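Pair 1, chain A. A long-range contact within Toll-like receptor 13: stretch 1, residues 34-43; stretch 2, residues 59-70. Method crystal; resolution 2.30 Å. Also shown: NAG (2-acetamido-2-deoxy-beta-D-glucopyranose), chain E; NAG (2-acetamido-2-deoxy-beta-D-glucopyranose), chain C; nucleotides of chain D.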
# COMPACT_ATOMS: atom_id res chain seq x y z
N PRO A 34 11.54 -18.08 -37.19
CA PRO A 34 12.70 -17.96 -38.09
C PRO A 34 13.76 -19.05 -37.93
O PRO A 34 13.94 -19.65 -36.87
CB PRO A 34 13.31 -16.60 -37.71
CG PRO A 34 12.22 -15.86 -37.01
CD PRO A 34 11.45 -16.92 -36.28
N ARG A 35 14.46 -19.29 -39.03
CA ARG A 35 15.51 -20.30 -39.05
C ARG A 35 16.74 -19.82 -38.27
O ARG A 35 17.58 -20.62 -37.89
CB ARG A 35 15.87 -20.66 -40.50
CG ARG A 35 14.71 -21.24 -41.31
CD ARG A 35 15.09 -21.48 -42.77
NE ARG A 35 15.22 -22.91 -43.06
CZ ARG A 35 16.31 -23.63 -42.80
NH1 ARG A 35 16.33 -24.92 -43.09
NH2 ARG A 35 17.37 -23.06 -42.24
N TYR A 36 16.85 -18.51 -38.05
CA TYR A 36 18.00 -17.96 -37.32
C TYR A 36 17.84 -17.97 -35.79
O TYR A 36 18.68 -17.43 -35.05
CB TYR A 36 18.36 -16.54 -37.82
CG TYR A 36 17.24 -15.53 -37.70
CD1 TYR A 36 16.79 -15.11 -36.45
CD2 TYR A 36 16.68 -14.93 -38.83
CE1 TYR A 36 15.78 -14.17 -36.32
CE2 TYR A 36 15.67 -13.99 -38.71
CZ TYR A 36 15.22 -13.61 -37.45
OH TYR A 36 14.22 -12.68 -37.30
N THR A 37 16.76 -18.59 -35.31
CA THR A 37 16.46 -18.66 -33.89
C THR A 37 17.51 -19.45 -33.11
O THR A 37 17.73 -20.62 -33.37
CB THR A 37 15.05 -19.28 -33.68
OG1 THR A 37 14.07 -18.43 -34.29
CG2 THR A 37 14.71 -19.42 -32.20
N THR A 38 18.13 -18.81 -32.12
CA THR A 38 19.12 -19.50 -31.29
C THR A 38 18.58 -19.92 -29.94
O THR A 38 18.98 -20.96 -29.43
CB THR A 38 20.42 -18.69 -31.13
OG1 THR A 38 20.19 -17.51 -30.37
CG2 THR A 38 20.96 -18.30 -32.52
N HIS A 39 17.67 -19.14 -29.36
CA HIS A 39 17.05 -19.49 -28.08
C HIS A 39 15.53 -19.61 -28.21
O HIS A 39 14.85 -18.68 -28.68
CB HIS A 39 17.35 -18.45 -26.99
CG HIS A 39 18.80 -18.30 -26.66
ND1 HIS A 39 19.73 -17.85 -27.56
CD2 HIS A 39 19.47 -18.55 -25.51
CE1 HIS A 39 20.92 -17.82 -26.99
NE2 HIS A 39 20.79 -18.26 -25.75
N LEU A 40 15.00 -20.75 -27.80
CA LEU A 40 13.58 -21.01 -27.91
C LEU A 40 13.06 -21.46 -26.57
O LEU A 40 13.53 -22.44 -26.04
CB LEU A 40 13.31 -22.10 -28.95
CG LEU A 40 11.86 -22.55 -29.13
CD1 LEU A 40 10.93 -21.36 -29.54
CD2 LEU A 40 11.77 -23.67 -30.16
N ASN A 41 12.10 -20.73 -26.00
CA ASN A 41 11.57 -21.06 -24.67
C ASN A 41 10.09 -21.45 -24.74
O ASN A 41 9.24 -20.60 -24.97
CB ASN A 41 11.80 -19.91 -23.67
CG ASN A 41 11.51 -20.32 -22.22
OD1 ASN A 41 10.82 -21.32 -22.01
ND2 ASN A 41 12.06 -19.60 -21.22
N LEU A 42 9.79 -22.72 -24.51
CA LEU A 42 8.40 -23.18 -24.57
C LEU A 42 7.88 -23.61 -23.20
O LEU A 42 7.00 -24.47 -23.10
CB LEU A 42 8.24 -24.32 -25.57
CG LEU A 42 8.32 -23.93 -27.06
CD1 LEU A 42 9.15 -24.91 -27.88
CD2 LEU A 42 6.92 -23.83 -27.62
N THR A 43 8.40 -22.98 -22.15
CA THR A 43 7.97 -23.25 -20.78
C THR A 43 6.49 -22.97 -20.56
O THR A 43 5.94 -22.03 -21.13
CB THR A 43 8.78 -22.39 -19.80
OG1 THR A 43 10.18 -22.61 -20.03
CG2 THR A 43 8.42 -22.69 -18.33
N SER A 59 17.86 -25.63 -36.80
CA SER A 59 19.13 -26.25 -36.46
C SER A 59 20.12 -25.25 -35.88
O SER A 59 21.24 -25.63 -35.48
CB SER A 59 19.76 -26.95 -37.66
OG SER A 59 20.23 -25.99 -38.59
N ALA A 60 19.72 -23.98 -35.80
CA ALA A 60 20.60 -22.99 -35.19
C ALA A 60 20.39 -22.91 -33.67
O ALA A 60 21.14 -22.21 -32.97
CB ALA A 60 20.39 -21.63 -35.83
N LEU A 61 19.41 -23.66 -33.15
CA LEU A 61 19.07 -23.57 -31.72
C LEU A 61 20.28 -23.86 -30.83
O LEU A 61 21.04 -24.81 -31.07
CB LEU A 61 17.95 -24.53 -31.34
CG LEU A 61 16.54 -24.31 -31.89
CD1 LEU A 61 15.62 -25.41 -31.36
CD2 LEU A 61 16.04 -22.93 -31.53
N VAL A 62 20.43 -23.05 -29.80
CA VAL A 62 21.51 -23.24 -28.84
C VAL A 62 20.92 -23.59 -27.49
O VAL A 62 21.48 -24.39 -26.75
CB VAL A 62 22.36 -21.97 -28.72
CG1 VAL A 62 23.31 -22.08 -27.56
CG2 VAL A 62 23.14 -21.73 -30.00
N ASP A 63 19.76 -23.01 -27.20
CA ASP A 63 19.12 -23.10 -25.90
C ASP A 63 17.66 -23.48 -26.10
O ASP A 63 16.89 -22.72 -26.65
CB ASP A 63 19.25 -21.73 -25.22
CG ASP A 63 18.79 -21.72 -23.76
OD1 ASP A 63 17.71 -22.26 -23.44
OD2 ASP A 63 19.52 -21.12 -22.94
N LEU A 64 17.26 -24.65 -25.63
CA LEU A 64 15.88 -25.07 -25.79
C LEU A 64 15.31 -25.40 -24.42
O LEU A 64 15.87 -26.23 -23.70
CB LEU A 64 15.79 -26.32 -26.66
CG LEU A 64 14.39 -26.89 -26.89
CD1 LEU A 64 13.51 -25.85 -27.57
CD2 LEU A 64 14.48 -28.15 -27.75
N ARG A 65 14.21 -24.75 -24.06
CA ARG A 65 13.59 -24.98 -22.76
C ARG A 65 12.15 -25.44 -22.91
O ARG A 65 11.31 -24.72 -23.44
CB ARG A 65 13.66 -23.73 -21.89
CG ARG A 65 15.07 -23.30 -21.56
CD ARG A 65 15.10 -21.97 -20.79
NE ARG A 65 16.46 -21.43 -20.82
CZ ARG A 65 16.97 -20.60 -19.92
NH1 ARG A 65 16.22 -20.15 -18.89
NH2 ARG A 65 18.22 -20.19 -20.06
N LEU A 66 11.89 -26.64 -22.42
CA LEU A 66 10.58 -27.26 -22.50
C LEU A 66 10.08 -27.52 -21.11
O LEU A 66 9.30 -28.46 -20.90
CB LEU A 66 10.68 -28.58 -23.26
CG LEU A 66 10.88 -28.45 -24.77
CD1 LEU A 66 11.53 -29.72 -25.36
CD2 LEU A 66 9.53 -28.24 -25.42
N GLU A 67 10.51 -26.68 -20.17
CA GLU A 67 10.15 -26.81 -18.76
C GLU A 67 8.64 -26.72 -18.54
O GLU A 67 7.96 -25.94 -19.20
CB GLU A 67 10.88 -25.76 -17.91
CG GLU A 67 10.54 -25.79 -16.41
CD GLU A 67 11.57 -25.10 -15.53
OE1 GLU A 67 12.51 -24.45 -16.05
OE2 GLU A 67 11.44 -25.19 -14.30
N TRP A 68 8.12 -27.52 -17.61
CA TRP A 68 6.71 -27.43 -17.22
C TRP A 68 5.78 -27.71 -18.40
O TRP A 68 5.05 -26.82 -18.84
CB TRP A 68 6.41 -26.06 -16.59
CG TRP A 68 5.11 -25.97 -15.85
CD1 TRP A 68 4.18 -26.97 -15.67
CD2 TRP A 68 4.58 -24.82 -15.19
NE1 TRP A 68 3.12 -26.50 -14.94
CE2 TRP A 68 3.34 -25.18 -14.62
CE3 TRP A 68 5.05 -23.51 -15.01
CZ2 TRP A 68 2.56 -24.28 -13.91
CZ3 TRP A 68 4.27 -22.61 -14.29
CH2 TRP A 68 3.04 -23.01 -13.75
N ASN A 69 5.85 -28.92 -18.93
CA ASN A 69 4.89 -29.38 -19.93
C ASN A 69 4.35 -30.73 -19.50
O ASN A 69 4.38 -31.04 -18.31
CB ASN A 69 5.51 -29.41 -21.33
CG ASN A 69 5.38 -28.06 -22.04
OD1 ASN A 69 4.38 -27.79 -22.69
ND2 ASN A 69 6.41 -27.22 -21.94
N SER A 70 3.82 -31.54 -20.41
CA SER A 70 3.33 -32.86 -20.01
C SER A 70 4.00 -33.95 -20.83
O SER A 70 3.43 -35.01 -21.08
CB SER A 70 1.81 -32.96 -20.14
OG SER A 70 1.17 -31.96 -19.37
C1 NAG E . 12.71 -18.34 -21.48
C2 NAG E . 12.76 -17.65 -20.09
C3 NAG E . 13.70 -16.46 -20.12
C4 NAG E . 15.07 -16.90 -20.59
C5 NAG E . 14.84 -17.43 -22.00
C6 NAG E . 16.16 -17.77 -22.70
C7 NAG E . 10.63 -17.82 -18.92
C8 NAG E . 9.38 -17.10 -18.46
N2 NAG E . 11.49 -17.12 -19.65
O3 NAG E . 13.75 -15.85 -18.85
O4 NAG E . 15.99 -15.83 -20.60
O5 NAG E . 14.03 -18.59 -21.90
O6 NAG E . 15.90 -18.61 -23.80
O7 NAG E . 10.81 -19.00 -18.66
C1 NAG C . 16.77 -15.34 -19.47
C2 NAG C . 18.15 -14.84 -19.86
C3 NAG C . 18.83 -14.12 -18.68
C4 NAG C . 17.93 -13.02 -18.10
C5 NAG C . 16.58 -13.66 -17.74
C6 NAG C . 15.56 -12.62 -17.32
C7 NAG C . 19.24 -16.15 -21.66
C8 NAG C . 19.99 -17.41 -22.01
N2 NAG C . 18.95 -15.96 -20.36
O3 NAG C . 20.03 -13.56 -19.14
O4 NAG C . 18.51 -12.30 -16.99
O5 NAG C . 16.00 -14.33 -18.84
O6 NAG C . 14.34 -13.33 -17.20
O7 NAG C . 18.92 -15.34 -22.55
P C D 12 1.38 -21.69 -7.41
OP1 C D 12 0.85 -20.44 -6.80
OP2 C D 12 2.53 -22.29 -6.72
O5' C D 12 0.15 -22.67 -7.61
C5' C D 12 0.05 -23.88 -6.92
C4' C D 12 -0.35 -25.00 -7.84
O4' C D 12 0.05 -24.71 -9.20
C3' C D 12 0.32 -26.31 -7.49
O3' C D 12 -0.42 -27.00 -6.49
C2' C D 12 0.40 -27.04 -8.82
O2' C D 12 -0.82 -27.73 -9.08
C1' C D 12 0.54 -25.89 -9.82
N1 C D 12 1.94 -25.62 -10.24
C2 C D 12 2.76 -26.58 -10.86
O2 C D 12 2.33 -27.73 -11.04
N3 C D 12 4.02 -26.24 -11.23
C4 C D 12 4.48 -25.01 -11.04
N4 C D 12 5.71 -24.70 -11.43
C5 C D 12 3.67 -24.01 -10.43
C6 C D 12 2.43 -24.36 -10.07
O HOH W 1 15.03 -21.18 -24.10

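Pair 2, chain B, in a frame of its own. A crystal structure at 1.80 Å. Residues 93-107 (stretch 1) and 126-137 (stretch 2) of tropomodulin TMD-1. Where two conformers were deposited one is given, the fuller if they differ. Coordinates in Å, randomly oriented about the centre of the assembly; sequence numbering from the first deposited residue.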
# COMPACT_ATOMS: atom_id res chain seq x y z
N LEU B 93 2.11 -4.75 -8.43
CA LEU B 93 1.51 -3.42 -8.58
C LEU B 93 2.39 -2.34 -7.97
O LEU B 93 2.73 -1.34 -8.63
CB LEU B 93 0.13 -3.38 -7.91
CG LEU B 93 -0.52 -1.99 -7.91
CD1 LEU B 93 -0.72 -1.54 -9.34
CD2 LEU B 93 -1.85 -2.03 -7.17
N ILE B 94 2.77 -2.53 -6.71
CA ILE B 94 3.61 -1.58 -6.00
C ILE B 94 4.96 -1.37 -6.68
O ILE B 94 5.40 -0.24 -6.85
CB ILE B 94 3.84 -2.03 -4.53
CG1 ILE B 94 2.50 -2.07 -3.80
CG2 ILE B 94 4.81 -1.09 -3.83
CD1 ILE B 94 2.57 -2.66 -2.39
N GLU B 95 5.61 -2.46 -7.06
CA GLU B 95 6.92 -2.35 -7.70
C GLU B 95 6.88 -1.79 -9.11
O GLU B 95 7.90 -1.30 -9.61
CB GLU B 95 7.62 -3.71 -7.71
CG GLU B 95 7.94 -4.22 -6.32
CD GLU B 95 8.70 -5.54 -6.33
OE1 GLU B 95 9.04 -6.02 -7.43
OE2 GLU B 95 8.94 -6.09 -5.24
N THR B 96 5.72 -1.84 -9.75
CA THR B 96 5.57 -1.36 -11.12
C THR B 96 5.01 0.05 -11.27
O THR B 96 5.46 0.82 -12.12
CB THR B 96 4.64 -2.29 -11.93
OG1 THR B 96 5.22 -3.60 -12.01
CG2 THR B 96 4.43 -1.75 -13.34
N SER B 97 4.04 0.40 -10.43
CA SER B 97 3.38 1.70 -10.52
C SER B 97 4.17 2.97 -10.22
O SER B 97 4.84 3.07 -9.19
CB SER B 97 2.13 1.70 -9.64
OG SER B 97 1.45 2.96 -9.73
N PRO B 98 4.11 3.95 -11.13
CA PRO B 98 4.83 5.21 -10.92
C PRO B 98 3.87 6.27 -10.36
O PRO B 98 4.28 7.34 -9.91
CB PRO B 98 5.31 5.56 -12.32
CG PRO B 98 4.15 5.15 -13.15
CD PRO B 98 3.77 3.79 -12.55
N SER B 99 2.58 5.94 -10.36
CA SER B 99 1.55 6.88 -9.91
C SER B 99 0.80 6.57 -8.61
O SER B 99 0.21 7.47 -8.02
CB SER B 99 0.51 7.05 -11.03
OG SER B 99 -0.11 5.82 -11.36
N LEU B 100 0.81 5.32 -8.17
CA LEU B 100 0.09 4.97 -6.95
C LEU B 100 0.59 5.74 -5.74
O LEU B 100 1.75 5.61 -5.34
CB LEU B 100 0.18 3.45 -6.69
CG LEU B 100 -0.72 2.89 -5.59
CD1 LEU B 100 -2.19 3.21 -5.91
CD2 LEU B 100 -0.52 1.38 -5.50
N ARG B 101 -0.30 6.54 -5.15
CA ARG B 101 0.03 7.37 -4.00
C ARG B 101 -0.50 6.86 -2.68
O ARG B 101 0.12 7.06 -1.63
CB ARG B 101 -0.52 8.78 -4.23
CG ARG B 101 -0.01 9.44 -5.49
CD ARG B 101 1.19 10.30 -5.19
NE ARG B 101 0.84 11.33 -4.21
CZ ARG B 101 1.70 12.21 -3.71
NH1 ARG B 101 2.96 12.20 -4.11
NH2 ARG B 101 1.29 13.10 -2.81
N VAL B 102 -1.66 6.22 -2.71
CA VAL B 102 -2.28 5.72 -1.50
C VAL B 102 -2.71 4.27 -1.69
O VAL B 102 -3.37 3.94 -2.67
CB VAL B 102 -3.51 6.57 -1.12
CG1 VAL B 102 -4.21 5.99 0.10
CG2 VAL B 102 -3.07 8.01 -0.84
N LEU B 103 -2.31 3.41 -0.76
CA LEU B 103 -2.68 2.00 -0.81
C LEU B 103 -3.24 1.66 0.55
O LEU B 103 -2.56 1.83 1.57
CB LEU B 103 -1.46 1.13 -1.11
CG LEU B 103 -1.77 -0.38 -1.17
CD1 LEU B 103 -2.78 -0.65 -2.27
CD2 LEU B 103 -0.47 -1.15 -1.42
N ASN B 104 -4.48 1.19 0.58
CA ASN B 104 -5.14 0.84 1.84
C ASN B 104 -5.60 -0.61 1.85
O ASN B 104 -6.48 -0.99 1.08
CB ASN B 104 -6.34 1.76 2.06
CG ASN B 104 -7.03 1.51 3.38
OD1 ASN B 104 -6.65 0.62 4.15
ND2 ASN B 104 -8.07 2.30 3.66
N VAL B 105 -5.00 -1.42 2.72
CA VAL B 105 -5.36 -2.83 2.84
C VAL B 105 -5.64 -3.19 4.30
O VAL B 105 -5.44 -4.33 4.72
CB VAL B 105 -4.23 -3.76 2.32
CG1 VAL B 105 -3.99 -3.52 0.84
CG2 VAL B 105 -2.95 -3.53 3.11
N GLU B 106 -6.10 -2.21 5.07
CA GLU B 106 -6.38 -2.43 6.48
C GLU B 106 -7.59 -3.33 6.74
O GLU B 106 -8.41 -3.56 5.85
CB GLU B 106 -6.58 -1.09 7.19
CG GLU B 106 -7.94 -0.46 6.95
CD GLU B 106 -8.05 0.95 7.52
OE1 GLU B 106 -7.56 1.19 8.64
OE2 GLU B 106 -8.65 1.82 6.85
N SER B 107 -7.67 -3.83 7.96
CA SER B 107 -8.77 -4.68 8.42
C SER B 107 -9.06 -5.93 7.59
O SER B 107 -10.22 -6.26 7.32
CB SER B 107 -10.04 -3.84 8.54
OG SER B 107 -9.88 -2.84 9.53
N GLN B 126 8.87 4.18 -5.24
CA GLN B 126 8.58 5.14 -4.18
C GLN B 126 7.50 6.16 -4.56
O GLN B 126 7.60 7.35 -4.22
CB GLN B 126 9.88 5.83 -3.75
CG GLN B 126 10.83 4.87 -3.02
CD GLN B 126 12.08 5.54 -2.49
OE1 GLN B 126 12.02 6.62 -1.90
NE2 GLN B 126 13.22 4.88 -2.67
N SER B 127 6.47 5.69 -5.24
CA SER B 127 5.36 6.56 -5.64
C SER B 127 4.39 6.71 -4.46
O SER B 127 3.79 7.76 -4.27
CB SER B 127 4.62 5.96 -6.83
OG SER B 127 3.99 4.73 -6.49
N ILE B 128 4.26 5.66 -3.66
CA ILE B 128 3.35 5.67 -2.52
C ILE B 128 3.74 6.60 -1.37
O ILE B 128 4.89 6.59 -0.92
CB ILE B 128 3.15 4.24 -1.95
CG1 ILE B 128 2.52 3.34 -3.02
CG2 ILE B 128 2.30 4.28 -0.70
CD1 ILE B 128 2.37 1.87 -2.61
N VAL B 129 2.77 7.39 -0.89
CA VAL B 129 3.01 8.30 0.23
C VAL B 129 2.19 7.90 1.45
O VAL B 129 2.47 8.31 2.57
CB VAL B 129 2.68 9.77 -0.13
CG1 VAL B 129 3.50 10.19 -1.33
CG2 VAL B 129 1.19 9.93 -0.40
N GLU B 130 1.15 7.09 1.22
CA GLU B 130 0.32 6.61 2.32
C GLU B 130 0.07 5.11 2.16
O GLU B 130 -0.50 4.68 1.16
CB GLU B 130 -1.01 7.35 2.34
CG GLU B 130 -1.94 6.90 3.46
CD GLU B 130 -3.19 7.75 3.55
OE1 GLU B 130 -3.06 8.97 3.77
OE2 GLU B 130 -4.30 7.19 3.40
N PHE B 131 0.50 4.34 3.15
CA PHE B 131 0.34 2.89 3.14
C PHE B 131 -0.35 2.52 4.46
O PHE B 131 0.24 2.64 5.52
CB PHE B 131 1.72 2.22 3.04
CG PHE B 131 1.67 0.71 3.05
CD1 PHE B 131 1.58 0.01 4.24
CD2 PHE B 131 1.70 0.00 1.85
CE1 PHE B 131 1.52 -1.39 4.25
CE2 PHE B 131 1.64 -1.40 1.84
CZ PHE B 131 1.55 -2.09 3.05
N LYS B 132 -1.61 2.10 4.38
CA LYS B 132 -2.34 1.75 5.59
C LYS B 132 -2.64 0.26 5.59
O LYS B 132 -3.13 -0.27 4.60
CB LYS B 132 -3.65 2.54 5.67
CG LYS B 132 -4.18 2.73 7.10
CD LYS B 132 -4.30 1.42 7.87
CE LYS B 132 -4.76 1.65 9.30
NZ LYS B 132 -3.84 2.54 10.07
N ALA B 133 -2.35 -0.40 6.70
CA ALA B 133 -2.58 -1.84 6.80
C ALA B 133 -2.81 -2.31 8.22
O ALA B 133 -2.59 -3.48 8.53
CB ALA B 133 -1.38 -2.57 6.20
N ASP B 134 -3.26 -1.41 9.09
CA ASP B 134 -3.48 -1.78 10.48
C ASP B 134 -4.74 -2.61 10.68
O ASP B 134 -5.57 -2.74 9.78
CB ASP B 134 -3.56 -0.54 11.37
CG ASP B 134 -2.92 -0.74 12.73
OD1 ASP B 134 -2.93 -1.88 13.25
OD2 ASP B 134 -2.40 0.25 13.29
N ASN B 135 -4.85 -3.19 11.88
CA ASN B 135 -6.00 -3.99 12.26
C ASN B 135 -6.23 -5.27 11.46
O ASN B 135 -7.38 -5.61 11.16
CB ASN B 135 -7.27 -3.14 12.22
CG ASN B 135 -7.24 -2.00 13.21
OD1 ASN B 135 -7.02 -2.22 14.41
ND2 ASN B 135 -7.45 -0.79 12.73
N GLN B 136 -5.15 -5.97 11.12
CA GLN B 136 -5.31 -7.23 10.40
C GLN B 136 -5.75 -8.21 11.49
O GLN B 136 -5.64 -7.90 12.68
CB GLN B 136 -3.98 -7.71 9.81
CG GLN B 136 -3.36 -6.80 8.74
CD GLN B 136 -4.29 -6.53 7.57
OE1 GLN B 136 -4.94 -7.44 7.06
NE2 GLN B 136 -4.36 -5.28 7.14
N ARG B 137 -6.26 -9.37 11.09
CA ARG B 137 -6.70 -10.36 12.07
C ARG B 137 -5.50 -10.73 12.94
O ARG B 137 -5.61 -10.81 14.17
CB ARG B 137 -7.26 -11.61 11.37
CG ARG B 137 -7.65 -12.74 12.32
CD ARG B 137 -8.58 -12.26 13.43
NE ARG B 137 -9.90 -11.86 12.95
CZ ARG B 137 -10.80 -12.70 12.44
NH1 ARG B 137 -10.53 -13.99 12.34
NH2 ARG B 137 -11.97 -12.23 12.03
O HOH W 2 4.18 2.11 -5.86
O HOH W 3 4.19 10.06 -5.70

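Two short parallel strands, joined by a ladder of backbone hydrogen bonds, form a scaffold that very different side chains can furnish, and pairs 1 and 2 illustrate the point. Over 14 central residues their backbones superpose with an RMSD of 0.4 Å. Strand 39-41 runs beside strand 63-65 in pair 1, and strand 102-104 beside strand 130-132 in pair 2; in each case the axes approach to 4.9 Å and lie within 3° of parallel.

Along the strands the ladder is the same rung for rung. It opens with one carbonyl that accepts two amides: Thr38(A) O receives Val62(A) N at 2.6 Å and Asp63(A) N at 3.1 Å, while the matching Arg101(B) O receives Val129(B) N at 2.8 Å and Glu130(B) N at 3.0 Å. The bonds then alternate between strands, as parallel pairing requires. Leu40(A) N donates to Asp63(A) O and Leu103(B) N to Glu130(B) O; Arg65(A) N returns a bond to Leu40(A) O at 3.1 Å, as Lys132(B) N does to Leu103(B) O at 3.0 Å; and the last shared rungs are Leu42(A) N to Arg65(A) O at 2.7 Å and Val105(B) N to Lys132(B) O at 2.9 Å.

On the face bearing Leu40(A) and Leu103(B), apolar packing is conserved in kind but not in shape. Both leucines adopt the t, p rotamer. Leu40(A) CD2 meets Leu64(A) CD1 at 3.8 Å; at the equivalent position pair 2 has an aromatic ring, and Leu103(B) CD2 lies 3.9 Å from Phe131(B) CE2. Leu61(A) and Ile128(B) also coincide, bringing Leu61(A) CD2 to 3.8 Å from Leu40(A) CB and Ile128(B) CD1 to 4.2 Å from Leu103(B) CB. Further along, the sizes differ: Leu42(A) CB contacts Leu66(A) CD2 at 4.1 Å, whereas the smaller Val105(B) and Ala133(B) meet more closely, CG2 to CB at 3.6 Å.

The face bearing Asn41(A) and Asn104(B) is mostly polar, although Val102(B) stands where pair 1 has His39(A), and here the solutions diverge. Asn41(A) and Asn104(B) overlap almost exactly, and each OD1 accepts the backbone amide two residues on, that of Thr43(A) or Glu106(B). Yet Asn41(A) ND2 is covalently bound to a NAG sugar, whereas Asn104(B) ND2 donates to Glu106(B) OE2 at 3.3 Å. In pair 1, Arg65(A) NE forms a salt bridge with Asp63(A) OD1 at 3.0 Å within its own stretch, and the glycan covers one face of the guanidinium. Lys132(B), at the arginine's position, instead reaches across the strands: its CE lies 2.9 Å from Glu106(B) OE1, but NZ remains 4.2 Å from that oxygen, beyond a salt bridge.

The ends show the principle again. Ala60(A) merely places CB 3.6 Å from Arg35(A) O, while its counterpart Ser127(B) donates through OG to Leu100(B) O at 2.7 Å. Past the strands, Asn69(A) ND2 donates a 3.0 Å hydrogen bond to Leu42(A) O, and the longer Gln136(B) does the same job, NE2 to Val105(B) O at 2.8 Å, although the two backbones have drifted 1.5 Å apart. In these two pairs one backbone arrangement accommodates both sets of side chains.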